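Local atomic coordinates of L-lysine 6-monooxygenase involved in desferrioxamine biosynthesis (Erwinia amylovora CFBP1430, PDB entry 5O8P), a protein that probably catalyses the FAD- and NADPH-dependent N-hydroxylation of cadaverine in the biosynthesis of the siderophore desferrioxamine. Residues D363-Q368 / V379-A384; V367-S372 / H387-V392; T213-F218 / Y287-D292; G219-W224 / K294-L299. All coordinates share one frame; numbering follows the deposited sequence.

Overall arrangement
Contacts 1 and 2 lie on one side of the chain's centre, and contacts 3 and 4 on the other. Within each pair the contacts touch; between the pairs the centres are more than 40 Å apart. Contact 1 is fully buried and apolar, packing the 363-368 loop on strand 379-381 and the turn beside FAD. Contact 2 shares Val367 and Gln368 with it. It is only partly buried and adds a histidine that both stacks and bonds. Contacts 3 and 4 belong to the parallel-sheet domain. Contact 3 is a charged loop-to-helix contact at a subunit interface, whereas contact 4 pairs two neighbouring strands through backbone bonds and an amide chain.

Contact 1 (D363-Q368 / V379-A384); sequences DRYDVQ and VFVQNA. With FAD (flavin-adenine dinucleotide), chain C.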
# COMPACT_ATOMS: atom_id res chain seq x y z
N ASP B 363 20.20 -34.17 -24.31
CA ASP B 363 20.20 -33.53 -25.65
C ASP B 363 19.74 -32.07 -25.67
O ASP B 363 19.05 -31.63 -26.60
CB ASP B 363 19.40 -34.37 -26.68
CG ASP B 363 20.13 -35.60 -27.13
OD1 ASP B 363 21.16 -35.47 -27.84
OD2 ASP B 363 19.67 -36.72 -26.79
N ARG B 364 20.10 -31.31 -24.64
CA ARG B 364 19.97 -29.85 -24.67
C ARG B 364 21.38 -29.29 -24.60
O ARG B 364 22.35 -30.05 -24.40
CB ARG B 364 19.11 -29.29 -23.53
CG ARG B 364 17.82 -30.04 -23.26
CD ARG B 364 17.41 -29.90 -21.82
NE ARG B 364 18.37 -30.51 -20.88
CZ ARG B 364 18.19 -30.62 -19.56
NH1 ARG B 364 17.05 -30.24 -18.98
NH2 ARG B 364 19.13 -31.20 -18.82
N TYR B 365 21.51 -27.99 -24.79
CA TYR B 365 22.82 -27.36 -24.75
C TYR B 365 23.45 -27.54 -23.36
O TYR B 365 22.81 -27.20 -22.35
CB TYR B 365 22.73 -25.86 -25.01
CG TYR B 365 22.03 -25.39 -26.26
CD1 TYR B 365 22.15 -26.07 -27.47
CD2 TYR B 365 21.26 -24.24 -26.24
CE1 TYR B 365 21.50 -25.63 -28.61
CE2 TYR B 365 20.62 -23.78 -27.37
CZ TYR B 365 20.75 -24.47 -28.54
OH TYR B 365 20.10 -23.98 -29.64
N ASP B 366 24.67 -28.06 -23.29
CA ASP B 366 25.43 -28.08 -22.05
C ASP B 366 26.09 -26.71 -21.85
O ASP B 366 27.30 -26.53 -22.11
CB ASP B 366 26.48 -29.20 -22.07
CG ASP B 366 27.20 -29.36 -20.73
OD1 ASP B 366 26.52 -29.46 -19.68
OD2 ASP B 366 28.45 -29.38 -20.74
N VAL B 367 25.31 -25.76 -21.35
CA VAL B 367 25.72 -24.35 -21.33
C VAL B 367 26.78 -24.12 -20.25
O VAL B 367 26.63 -24.62 -19.13
CB VAL B 367 24.53 -23.39 -21.07
CG1 VAL B 367 24.96 -21.94 -21.34
CG2 VAL B 367 23.33 -23.75 -21.92
N GLN B 368 27.82 -23.37 -20.58
CA GLN B 368 28.90 -23.04 -19.63
C GLN B 368 28.49 -21.79 -18.86
O GLN B 368 27.48 -21.15 -19.19
CB GLN B 368 30.22 -22.78 -20.35
CG GLN B 368 30.61 -23.82 -21.40
CD GLN B 368 30.82 -25.19 -20.83
OE1 GLN B 368 31.88 -25.47 -20.27
NE2 GLN B 368 29.83 -26.08 -21.00
N VAL B 379 30.06 -19.42 -29.49
CA VAL B 379 28.64 -19.51 -29.72
C VAL B 379 27.98 -19.35 -28.36
O VAL B 379 28.13 -20.21 -27.51
CB VAL B 379 28.25 -20.88 -30.31
CG1 VAL B 379 26.76 -20.93 -30.62
CG2 VAL B 379 29.05 -21.13 -31.56
N PHE B 380 27.26 -18.24 -28.18
CA PHE B 380 26.58 -17.92 -26.92
C PHE B 380 25.08 -18.00 -27.06
O PHE B 380 24.55 -17.93 -28.17
CB PHE B 380 26.98 -16.53 -26.46
CG PHE B 380 28.44 -16.39 -26.17
CD1 PHE B 380 28.95 -16.78 -24.95
CD2 PHE B 380 29.30 -15.91 -27.14
CE1 PHE B 380 30.29 -16.66 -24.68
CE2 PHE B 380 30.65 -15.79 -26.88
CZ PHE B 380 31.15 -16.17 -25.65
N VAL B 381 24.38 -18.10 -25.94
CA VAL B 381 22.92 -18.13 -25.97
C VAL B 381 22.33 -17.15 -24.96
O VAL B 381 22.92 -16.94 -23.92
CB VAL B 381 22.36 -19.56 -25.75
CG1 VAL B 381 22.79 -20.51 -26.87
CG2 VAL B 381 22.71 -20.13 -24.38
N GLN B 382 21.20 -16.55 -25.30
CA GLN B 382 20.42 -15.67 -24.42
C GLN B 382 19.10 -16.40 -24.23
O GLN B 382 18.40 -16.65 -25.21
CB GLN B 382 20.12 -14.34 -25.10
CG GLN B 382 21.34 -13.57 -25.56
CD GLN B 382 21.53 -12.27 -24.82
OE1 GLN B 382 21.57 -12.25 -23.60
NE2 GLN B 382 21.65 -11.17 -25.56
N ASN B 383 18.74 -16.73 -22.98
CA ASN B 383 17.44 -17.35 -22.69
C ASN B 383 17.25 -18.75 -23.32
O ASN B 383 16.17 -19.06 -23.83
CB ASN B 383 16.31 -16.38 -23.13
CG ASN B 383 14.94 -16.69 -22.51
OD1 ASN B 383 14.80 -17.06 -21.34
ND2 ASN B 383 13.90 -16.49 -23.33
N ALA B 384 18.27 -19.60 -23.30
CA ALA B 384 18.06 -21.05 -23.53
C ALA B 384 18.87 -21.89 -22.52
O ALA B 384 19.25 -23.03 -22.80
CB ALA B 384 18.38 -21.42 -24.97
PA FAD C . 11.71 -12.98 -28.36
O1A FAD C . 10.53 -12.03 -28.47
O2A FAD C . 11.46 -14.47 -28.40
O5B FAD C . 12.71 -12.56 -29.55
C5B FAD C . 13.15 -13.47 -30.55
C4B FAD C . 13.26 -12.84 -31.93
O4B FAD C . 14.09 -13.66 -32.76
C3B FAD C . 11.91 -12.74 -32.64
O3B FAD C . 11.77 -11.43 -33.18
C2B FAD C . 11.95 -13.85 -33.69
O2B FAD C . 11.20 -13.56 -34.88
C1B FAD C . 13.43 -13.94 -34.00
N9A FAD C . 13.89 -15.20 -34.64
C8A FAD C . 13.67 -16.48 -34.26
N7A FAD C . 14.27 -17.34 -35.12
C5A FAD C . 14.89 -16.62 -36.07
C6A FAD C . 15.72 -16.88 -37.29
N6A FAD C . 16.01 -18.14 -37.67
N1A FAD C . 16.17 -15.81 -38.00
C2A FAD C . 15.89 -14.54 -37.64
N3A FAD C . 15.14 -14.24 -36.55
C4A FAD C . 14.63 -15.21 -35.75
N1 FAD C . 9.83 -11.13 -18.44
C2 FAD C . 10.08 -10.13 -17.55
O2 FAD C . 11.18 -10.11 -16.97
N3 FAD C . 9.17 -9.15 -17.30
C4 FAD C . 7.97 -9.12 -17.91
O4 FAD C . 7.15 -8.21 -17.65
C4X FAD C . 7.63 -10.18 -18.89
N5 FAD C . 6.44 -10.20 -19.53
C5X FAD C . 6.16 -11.19 -20.42
C6 FAD C . 4.92 -11.16 -21.05
C7 FAD C . 4.56 -12.14 -21.98
C7M FAD C . 3.21 -12.09 -22.65
C8 FAD C . 5.53 -13.23 -22.29
C8M FAD C . 5.17 -14.30 -23.29
C9 FAD C . 6.78 -13.27 -21.66
C9A FAD C . 7.15 -12.29 -20.72
N10 FAD C . 8.42 -12.28 -20.05
C10 FAD C . 8.67 -11.23 -19.13
C1' FAD C . 9.48 -13.30 -20.27
C2' FAD C . 10.53 -12.86 -21.33
O2' FAD C . 10.95 -11.50 -21.08
C3' FAD C . 10.03 -12.99 -22.78
O3' FAD C . 9.71 -14.36 -23.08
C4' FAD C . 11.05 -12.49 -23.82
O4' FAD C . 10.36 -12.08 -25.00
C5' FAD C . 12.08 -13.55 -24.19
O5' FAD C . 13.25 -12.91 -24.71
P FAD C . 13.75 -13.21 -26.20
O1P FAD C . 14.96 -12.33 -26.46
O2P FAD C . 13.89 -14.70 -26.24
O3P FAD C . 12.45 -12.59 -26.96
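Tyr365 lies opposite Ala384 and Val367 opposite Val381, across backbones too far apart to pair: Tyr365 CA is 8.0 Å from Ala384 CA, and Val367 CA is 8.2 Å from Val381 CA. Side chains fill the gap. CG of Tyr365 is anti to the carbonyl carbon and beside the backbone N (chi1 -53°). The ring touches with CE2, which lies 4.0 Å from Val381 CG1. The same CE2 has Ala384 CB at 4.0 Å, and this methyl sits at the ring edge, near its plane. Val367 meets Val381 tip to tip, with CG1 of Val367 4.2 Å from CG2 of Val381. The other methyl, CG2 of Val367, lies 4.2 Å from Ala384 O. The phenol OH of Tyr365 bonds to Tyr344 OH. Just before Ala384 in the chain, Asn383 ND2 gives FAD O2P a weak hydrogen bond of 3.4 Å. No hydrogen bond crosses between 363-368 and 379-384. The contact therefore rests on buried apolar packing, which backs the turn that presents Asn383 to the FAD pyrophosphate.

Contact 2 (V367-S372 / H387-V392); sequences VQRNYS and HTHGFV
His389 meets Gln368, Arg369 and Tyr371 with one imidazole ring. Its NE2 donates a hydrogen bond to Gln368 O at 3.0 Å, and the oxygen lies close to the ring plane. The donor stands above the plane of the Gln368 carbonyl, 44° out of it. Tyr371 N, which closes the type I turn from Gln368 to Tyr371, reaches the same oxygen from the opposite face. Two bonds therefore grip Gln368 O. One face of the imidazole lies against the Tyr371 ring in an offset stack, with planes 29° apart. The closest pair there is His389 ND1 and Tyr371 CE1, at 3.3 Å. Arg369 bends at chi2 (67°), which places its CD 4.0 Å from His389 CE1. Its NH1 is 3.6 Å from His389 CE1, with guanidinium and ring nearly perpendicular. Beside the ring, Val367 CB sits 3.4 Å from Thr388 OG1, the two side chains crossing at about a right angle.

Further out, His389 has an edge-to-face partner in His253 of helix 246-253. Asp250 of that helix forms a salt bridge with Arg369 NE. Thr388 OG1 is hydrogen-bonded to Glu385 O. Tyr371 also packs on helix 399-410, through Tyr401, Arg402 and Val405. Gly390, with positive phi, takes the chain out of the helix after His389.

The ring is fixed in rotation by its NE2 bond and its stack. NE2 carries a proton, but this does not settle the charge of His389. The ring ties the turn to the short helix 386-389.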
# COMPACT_ATOMS: atom_id res chain seq x y z
N VAL B 367 25.31 -25.76 -21.35
CA VAL B 367 25.72 -24.35 -21.33
C VAL B 367 26.78 -24.12 -20.25
O VAL B 367 26.63 -24.62 -19.13
CB VAL B 367 24.53 -23.39 -21.07
CG1 VAL B 367 24.96 -21.94 -21.34
CG2 VAL B 367 23.33 -23.75 -21.92
N GLN B 368 27.82 -23.37 -20.58
CA GLN B 368 28.90 -23.04 -19.63
C GLN B 368 28.49 -21.79 -18.86
O GLN B 368 27.48 -21.15 -19.19
CB GLN B 368 30.22 -22.78 -20.35
CG GLN B 368 30.61 -23.82 -21.40
CD GLN B 368 30.82 -25.19 -20.83
OE1 GLN B 368 31.88 -25.47 -20.27
NE2 GLN B 368 29.83 -26.08 -21.00
N ARG B 369 29.28 -21.43 -17.84
CA ARG B 369 28.89 -20.33 -16.94
C ARG B 369 28.88 -19.00 -17.67
O ARG B 369 28.10 -18.13 -17.30
CB ARG B 369 29.74 -20.29 -15.67
CG ARG B 369 29.43 -19.14 -14.69
CD ARG B 369 28.07 -19.30 -14.06
NE ARG B 369 27.65 -18.13 -13.28
CZ ARG B 369 27.11 -17.01 -13.77
NH1 ARG B 369 26.92 -16.84 -15.07
NH2 ARG B 369 26.76 -16.04 -12.93
N ASN B 370 29.72 -18.85 -18.70
CA ASN B 370 29.71 -17.64 -19.54
C ASN B 370 28.65 -17.65 -20.66
O ASN B 370 28.73 -16.83 -21.58
CB ASN B 370 31.11 -17.37 -20.13
CG ASN B 370 31.57 -18.43 -21.12
OD1 ASN B 370 30.98 -19.49 -21.23
ND2 ASN B 370 32.65 -18.14 -21.82
N TYR B 371 27.66 -18.55 -20.58
CA TYR B 371 26.54 -18.64 -21.52
C TYR B 371 26.93 -19.20 -22.91
O TYR B 371 26.14 -19.13 -23.85
CB TYR B 371 25.78 -17.29 -21.62
CG TYR B 371 25.34 -16.79 -20.26
CD1 TYR B 371 24.14 -17.21 -19.71
CD2 TYR B 371 26.14 -15.92 -19.51
CE1 TYR B 371 23.72 -16.79 -18.46
CE2 TYR B 371 25.75 -15.49 -18.25
CZ TYR B 371 24.54 -15.93 -17.71
OH TYR B 371 24.15 -15.50 -16.44
N SER B 372 28.12 -19.81 -22.99
CA SER B 372 28.62 -20.38 -24.23
C SER B 372 28.20 -21.85 -24.37
O SER B 372 28.10 -22.56 -23.36
CB SER B 372 30.14 -20.24 -24.31
OG SER B 372 30.81 -21.22 -23.54
N HIS B 387 17.87 -24.60 -17.81
CA HIS B 387 18.25 -25.91 -17.26
C HIS B 387 19.62 -25.94 -16.57
O HIS B 387 19.90 -26.85 -15.81
CB HIS B 387 18.12 -27.01 -18.34
CG HIS B 387 19.09 -26.89 -19.47
ND1 HIS B 387 18.90 -26.04 -20.55
CD2 HIS B 387 20.20 -27.60 -19.76
CE1 HIS B 387 19.89 -26.18 -21.40
NE2 HIS B 387 20.70 -27.12 -20.95
N THR B 388 20.47 -24.95 -16.85
CA THR B 388 21.83 -24.86 -16.26
C THR B 388 22.14 -23.56 -15.48
O THR B 388 23.10 -23.55 -14.71
CB THR B 388 22.89 -24.93 -17.38
OG1 THR B 388 22.62 -23.89 -18.34
CG2 THR B 388 22.92 -26.28 -18.06
N HIS B 389 21.38 -22.49 -15.69
CA HIS B 389 21.53 -21.22 -14.94
C HIS B 389 20.32 -20.85 -14.07
O HIS B 389 20.36 -19.84 -13.38
CB HIS B 389 21.83 -20.08 -15.92
CG HIS B 389 23.20 -20.14 -16.50
ND1 HIS B 389 24.14 -19.17 -16.26
CD2 HIS B 389 23.78 -21.06 -17.31
CE1 HIS B 389 25.26 -19.48 -16.90
NE2 HIS B 389 25.07 -20.62 -17.54
N GLY B 390 19.27 -21.66 -14.13
CA GLY B 390 18.18 -21.60 -13.16
C GLY B 390 17.06 -20.66 -13.53
O GLY B 390 17.01 -20.13 -14.63
N PHE B 391 16.17 -20.43 -12.56
CA PHE B 391 14.94 -19.63 -12.74
C PHE B 391 15.13 -18.16 -13.20
O PHE B 391 14.14 -17.49 -13.53
CB PHE B 391 14.14 -19.64 -11.43
CG PHE B 391 14.60 -18.60 -10.44
CD1 PHE B 391 15.66 -18.83 -9.58
CD2 PHE B 391 13.99 -17.35 -10.45
CE1 PHE B 391 16.07 -17.85 -8.69
CE2 PHE B 391 14.41 -16.36 -9.58
CZ PHE B 391 15.44 -16.61 -8.70
N VAL B 392 16.37 -17.66 -13.20
CA VAL B 392 16.62 -16.23 -13.50
C VAL B 392 16.72 -15.90 -14.99
O VAL B 392 16.88 -14.73 -15.35
CB VAL B 392 17.90 -15.71 -12.82
CG1 VAL B 392 17.81 -15.86 -11.31
CG2 VAL B 392 19.12 -16.41 -13.39

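Contact 3 (T213-F218 / Y287-D292); sequences TDIDRF and YVKQLD
Lys289 carries most of this contact, reaching from helix 276-290 to Thr213, Ile215 and Asp216. The polar interactions gather at its tip. NZ gives a hydrogen bond to Thr213 O at 3.2 Å, standing 43° out of the carbonyl plane. It also forms a salt bridge with Asp216 OD2 at 3.1 Å; as a hydrogen bond this is weak. Asp216 crosses the lysine chain obliquely, and its OD1 lies 3.9 Å from Lys289 CD. A third partner of NZ is Glu53 of the second subunit, so the ammonium joins two chains.

The apolar part lies further back along the same side chain. Lys289 CD rests 3.9 Å from Ile215 CG2. The lysine bends at chi2 (-80°), which sets CD beside this methyl.

Like charges also approach here, with Asp216 OD2 4.4 Å from Asp292 OD2. Lys289 and Lys101 of the second subunit, which forms a salt bridge with Asp292 OD1, would offset the repulsion.

The 213-218 loop follows helix 202-213 and leads into strand 221-225. It is the return connection of a beta-alpha-beta crossover that starts from strand 194-198. Here it is tied to the C-terminal part of helix 276-290, at the subunit-facing margin of a Rossmann-type parallel sheet.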
# COMPACT_ATOMS: atom_id res chain seq x y z
N THR B 213 -13.93 -9.26 -16.35
CA THR B 213 -14.40 -7.89 -16.45
C THR B 213 -15.70 -7.77 -17.25
O THR B 213 -16.58 -7.02 -16.86
CB THR B 213 -13.30 -7.01 -17.08
OG1 THR B 213 -12.17 -6.97 -16.19
CG2 THR B 213 -13.78 -5.59 -17.35
N ASP B 214 -15.84 -8.52 -18.33
CA ASP B 214 -17.02 -8.44 -19.19
C ASP B 214 -17.97 -9.64 -19.06
O ASP B 214 -18.80 -9.88 -19.95
CB ASP B 214 -16.58 -8.29 -20.66
CG ASP B 214 -15.66 -7.11 -20.89
OD1 ASP B 214 -15.79 -6.07 -20.19
OD2 ASP B 214 -14.80 -7.22 -21.78
N ILE B 215 -17.91 -10.37 -17.95
CA ILE B 215 -18.77 -11.55 -17.78
C ILE B 215 -20.24 -11.13 -17.69
O ILE B 215 -21.08 -11.81 -18.22
CB ILE B 215 -18.33 -12.44 -16.59
CG1 ILE B 215 -18.96 -13.82 -16.69
CG2 ILE B 215 -18.65 -11.81 -15.24
CD1 ILE B 215 -18.42 -14.79 -15.65
N ASP B 216 -20.52 -10.01 -17.03
CA ASP B 216 -21.82 -9.32 -17.02
C ASP B 216 -22.37 -8.93 -18.38
O ASP B 216 -23.57 -8.91 -18.60
CB ASP B 216 -21.64 -7.94 -16.36
CG ASP B 216 -21.75 -7.96 -14.87
OD1 ASP B 216 -22.10 -9.00 -14.27
OD2 ASP B 216 -21.52 -6.88 -14.29
N ARG B 217 -21.46 -8.48 -19.23
CA ARG B 217 -21.80 -7.84 -20.49
C ARG B 217 -22.14 -8.85 -21.59
O ARG B 217 -23.06 -8.61 -22.37
CB ARG B 217 -20.65 -6.93 -20.93
CG ARG B 217 -20.93 -6.11 -22.19
CD ARG B 217 -20.39 -4.67 -22.15
NE ARG B 217 -18.98 -4.54 -22.54
CZ ARG B 217 -18.53 -4.45 -23.80
NH1 ARG B 217 -19.35 -4.53 -24.85
NH2 ARG B 217 -17.22 -4.32 -24.01
N PHE B 218 -21.39 -9.95 -21.65
CA PHE B 218 -21.68 -11.05 -22.58
C PHE B 218 -22.25 -12.21 -21.79
O PHE B 218 -22.35 -12.16 -20.56
CB PHE B 218 -20.43 -11.48 -23.33
CG PHE B 218 -19.73 -10.35 -24.03
CD1 PHE B 218 -18.83 -9.54 -23.35
CD2 PHE B 218 -19.94 -10.12 -25.38
CE1 PHE B 218 -18.18 -8.50 -24.00
CE2 PHE B 218 -19.29 -9.08 -26.03
CZ PHE B 218 -18.41 -8.27 -25.34
N TYR B 287 -15.79 -11.44 -6.07
CA TYR B 287 -16.60 -10.90 -4.98
C TYR B 287 -17.60 -9.85 -5.50
O TYR B 287 -18.80 -9.99 -5.29
CB TYR B 287 -15.71 -10.33 -3.85
CG TYR B 287 -16.45 -9.94 -2.60
CD1 TYR B 287 -17.12 -8.72 -2.52
CD2 TYR B 287 -16.52 -10.79 -1.50
CE1 TYR B 287 -17.84 -8.35 -1.40
CE2 TYR B 287 -17.23 -10.44 -0.36
CZ TYR B 287 -17.89 -9.21 -0.32
OH TYR B 287 -18.60 -8.81 0.79
N VAL B 288 -17.12 -8.81 -6.18
CA VAL B 288 -18.00 -7.72 -6.65
C VAL B 288 -19.06 -8.17 -7.66
O VAL B 288 -20.21 -7.73 -7.59
CB VAL B 288 -17.19 -6.54 -7.25
CG1 VAL B 288 -18.09 -5.55 -8.00
CG2 VAL B 288 -16.45 -5.81 -6.15
N LYS B 289 -18.66 -9.02 -8.60
CA LYS B 289 -19.60 -9.52 -9.59
C LYS B 289 -20.66 -10.36 -8.90
O LYS B 289 -21.82 -10.27 -9.25
CB LYS B 289 -18.90 -10.36 -10.66
CG LYS B 289 -17.91 -9.63 -11.53
CD LYS B 289 -18.58 -8.86 -12.63
CE LYS B 289 -17.65 -7.88 -13.31
NZ LYS B 289 -18.41 -7.07 -14.29
N GLN B 290 -20.26 -11.17 -7.91
CA GLN B 290 -21.18 -12.07 -7.22
C GLN B 290 -22.32 -11.33 -6.47
O GLN B 290 -23.35 -11.92 -6.16
CB GLN B 290 -20.38 -13.01 -6.29
CG GLN B 290 -21.12 -14.22 -5.73
CD GLN B 290 -21.99 -13.89 -4.52
OE1 GLN B 290 -21.79 -12.89 -3.83
NE2 GLN B 290 -22.97 -14.74 -4.27
N LEU B 291 -22.16 -10.03 -6.23
CA LEU B 291 -23.22 -9.26 -5.61
C LEU B 291 -24.52 -9.17 -6.41
O LEU B 291 -25.54 -8.86 -5.83
CB LEU B 291 -22.74 -7.84 -5.29
CG LEU B 291 -21.51 -7.67 -4.42
CD1 LEU B 291 -21.31 -6.20 -4.09
CD2 LEU B 291 -21.63 -8.49 -3.15
N ASP B 292 -24.49 -9.40 -7.72
CA ASP B 292 -25.72 -9.37 -8.57
C ASP B 292 -26.40 -10.72 -8.74
O ASP B 292 -27.57 -10.78 -9.13
CB ASP B 292 -25.43 -8.80 -9.96
CG ASP B 292 -24.95 -7.36 -9.92
OD1 ASP B 292 -25.25 -6.67 -8.91
OD2 ASP B 292 -24.27 -6.91 -10.89

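Contact 4 (G219-W224 / K294-L299); sequences GYQLNW and KLDVNL
Gln221 reaches Asp296 and Asn298 of the neighbouring segment 294-299 with an extended side chain. CB lies 3.5 Å from Asp296 OD2. CG, anti to the backbone N (chi1 176°), comes 3.7 Å from Asp296 O. CD is 3.7 Å from Asn298 ND2. At the tip the amide uses both its atoms. NE2 gives a nearly straight hydrogen bond (168°) to Asp296 OD1 at 2.8 Å, from above the carboxylate plane. OE1 accepts from Asn223 ND2 at 3.0 Å. Asn223 OD1 in turn accepts from Asn298 ND2 at 2.8 Å. These two asparagines lie side by side and point the same way.

The backbones beneath run parallel, the strand axes only 5° apart. Trp224 N bonds to Asn298 O at 2.9 Å, and Leu222 N bonds to Asp296 O. Leu222, Trp224, Val297 and Leu299 project from the other face of the sheet, toward helix 202-213. There Trp224 stacks on Tyr208, and its NE1 bonds to Gly199 O of the probable Rossmann-type glycine motif, close to the NADP(+) site residue Ser200.

The polar face thus holds a one-way chain of N-H donors, from Asn298 through Asn223 and Gln221 to Asp296. Ending on a carboxylate, it would be polarised toward that charge, and it links the two strands alongside their backbone bonds.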
# COMPACT_ATOMS: atom_id res chain seq x y z
N GLY B 219 -22.64 -13.27 -22.47
CA GLY B 219 -23.26 -14.40 -21.78
C GLY B 219 -22.37 -15.18 -20.83
O GLY B 219 -22.85 -15.71 -19.84
N TYR B 220 -21.06 -15.20 -21.10
CA TYR B 220 -20.29 -16.44 -20.98
C TYR B 220 -20.10 -17.01 -19.59
O TYR B 220 -20.09 -16.28 -18.60
CB TYR B 220 -18.93 -16.41 -21.72
CG TYR B 220 -18.09 -15.18 -21.51
CD1 TYR B 220 -17.27 -15.04 -20.39
CD2 TYR B 220 -18.08 -14.16 -22.47
CE1 TYR B 220 -16.50 -13.90 -20.22
CE2 TYR B 220 -17.30 -13.03 -22.30
CZ TYR B 220 -16.52 -12.90 -21.18
OH TYR B 220 -15.77 -11.76 -21.04
N GLN B 221 -19.98 -18.33 -19.55
CA GLN B 221 -19.38 -19.04 -18.44
C GLN B 221 -17.88 -18.85 -18.58
O GLN B 221 -17.34 -18.90 -19.70
CB GLN B 221 -19.74 -20.53 -18.48
CG GLN B 221 -19.07 -21.35 -17.39
CD GLN B 221 -19.58 -22.77 -17.34
OE1 GLN B 221 -19.09 -23.65 -18.05
NE2 GLN B 221 -20.56 -23.02 -16.48
N LEU B 222 -17.20 -18.62 -17.46
CA LEU B 222 -15.77 -18.36 -17.47
C LEU B 222 -15.06 -19.29 -16.51
O LEU B 222 -15.13 -19.14 -15.29
CB LEU B 222 -15.52 -16.90 -17.12
CG LEU B 222 -14.07 -16.45 -17.20
CD1 LEU B 222 -13.51 -16.71 -18.60
CD2 LEU B 222 -13.94 -14.98 -16.83
N ASN B 223 -14.36 -20.27 -17.08
CA ASN B 223 -13.70 -21.30 -16.30
C ASN B 223 -12.19 -21.12 -16.31
O ASN B 223 -11.65 -20.44 -17.18
CB ASN B 223 -14.08 -22.67 -16.85
CG ASN B 223 -15.58 -22.87 -16.86
OD1 ASN B 223 -16.28 -22.46 -15.93
ND2 ASN B 223 -16.09 -23.49 -17.90
N TRP B 224 -11.54 -21.68 -15.29
CA TRP B 224 -10.09 -21.66 -15.18
C TRP B 224 -9.65 -22.99 -14.60
O TRP B 224 -10.01 -23.33 -13.48
CB TRP B 224 -9.64 -20.54 -14.25
CG TRP B 224 -8.18 -20.18 -14.30
CD1 TRP B 224 -7.17 -20.83 -14.96
CD2 TRP B 224 -7.55 -19.10 -13.60
NE1 TRP B 224 -5.98 -20.20 -14.76
CE2 TRP B 224 -6.18 -19.13 -13.92
CE3 TRP B 224 -8.03 -18.10 -12.74
CZ2 TRP B 224 -5.26 -18.21 -13.42
CZ3 TRP B 224 -7.12 -17.18 -12.23
CH2 TRP B 224 -5.75 -17.24 -12.57
N LYS B 294 -25.46 -15.42 -8.31
CA LYS B 294 -24.44 -16.47 -8.36
C LYS B 294 -23.74 -16.37 -9.73
O LYS B 294 -24.41 -16.29 -10.78
CB LYS B 294 -25.07 -17.85 -8.13
CG LYS B 294 -24.08 -18.99 -7.90
CD LYS B 294 -24.79 -20.21 -7.29
CE LYS B 294 -24.04 -21.52 -7.52
NZ LYS B 294 -22.65 -21.50 -6.98
N LEU B 295 -22.41 -16.29 -9.70
CA LEU B 295 -21.60 -16.20 -10.91
C LEU B 295 -21.48 -17.54 -11.56
O LEU B 295 -21.38 -18.56 -10.87
CB LEU B 295 -20.17 -15.77 -10.57
CG LEU B 295 -19.99 -14.38 -9.99
CD1 LEU B 295 -18.53 -14.24 -9.59
CD2 LEU B 295 -20.39 -13.31 -10.99
N ASP B 296 -21.43 -17.53 -12.89
CA ASP B 296 -21.21 -18.75 -13.64
C ASP B 296 -19.72 -18.87 -13.95
O ASP B 296 -19.25 -18.56 -15.04
CB ASP B 296 -22.09 -18.79 -14.90
CG ASP B 296 -22.23 -20.19 -15.47
OD1 ASP B 296 -21.86 -21.17 -14.79
OD2 ASP B 296 -22.73 -20.30 -16.61
N VAL B 297 -18.97 -19.32 -12.94
CA VAL B 297 -17.54 -19.57 -13.02
C VAL B 297 -17.17 -20.87 -12.33
O VAL B 297 -17.83 -21.31 -11.41
CB VAL B 297 -16.69 -18.42 -12.42
CG1 VAL B 297 -17.08 -17.08 -13.05
CG2 VAL B 297 -16.82 -18.35 -10.90
N ASN B 298 -16.10 -21.50 -12.81
CA ASN B 298 -15.55 -22.69 -12.18
C ASN B 298 -14.04 -22.55 -12.20
O ASN B 298 -13.48 -22.03 -13.16
CB ASN B 298 -15.98 -23.94 -12.93
CG ASN B 298 -17.47 -24.07 -13.02
OD1 ASN B 298 -18.14 -24.41 -12.04
ND2 ASN B 298 -18.02 -23.74 -14.17
N LEU B 299 -13.40 -22.98 -11.12
CA LEU B 299 -11.96 -22.88 -10.98
C LEU B 299 -11.48 -24.20 -10.41
O LEU B 299 -11.83 -24.52 -9.28
CB LEU B 299 -11.58 -21.72 -10.07
CG LEU B 299 -11.82 -20.31 -10.63
CD1 LEU B 299 -13.27 -19.86 -10.54
CD2 LEU B 299 -10.95 -19.29 -9.91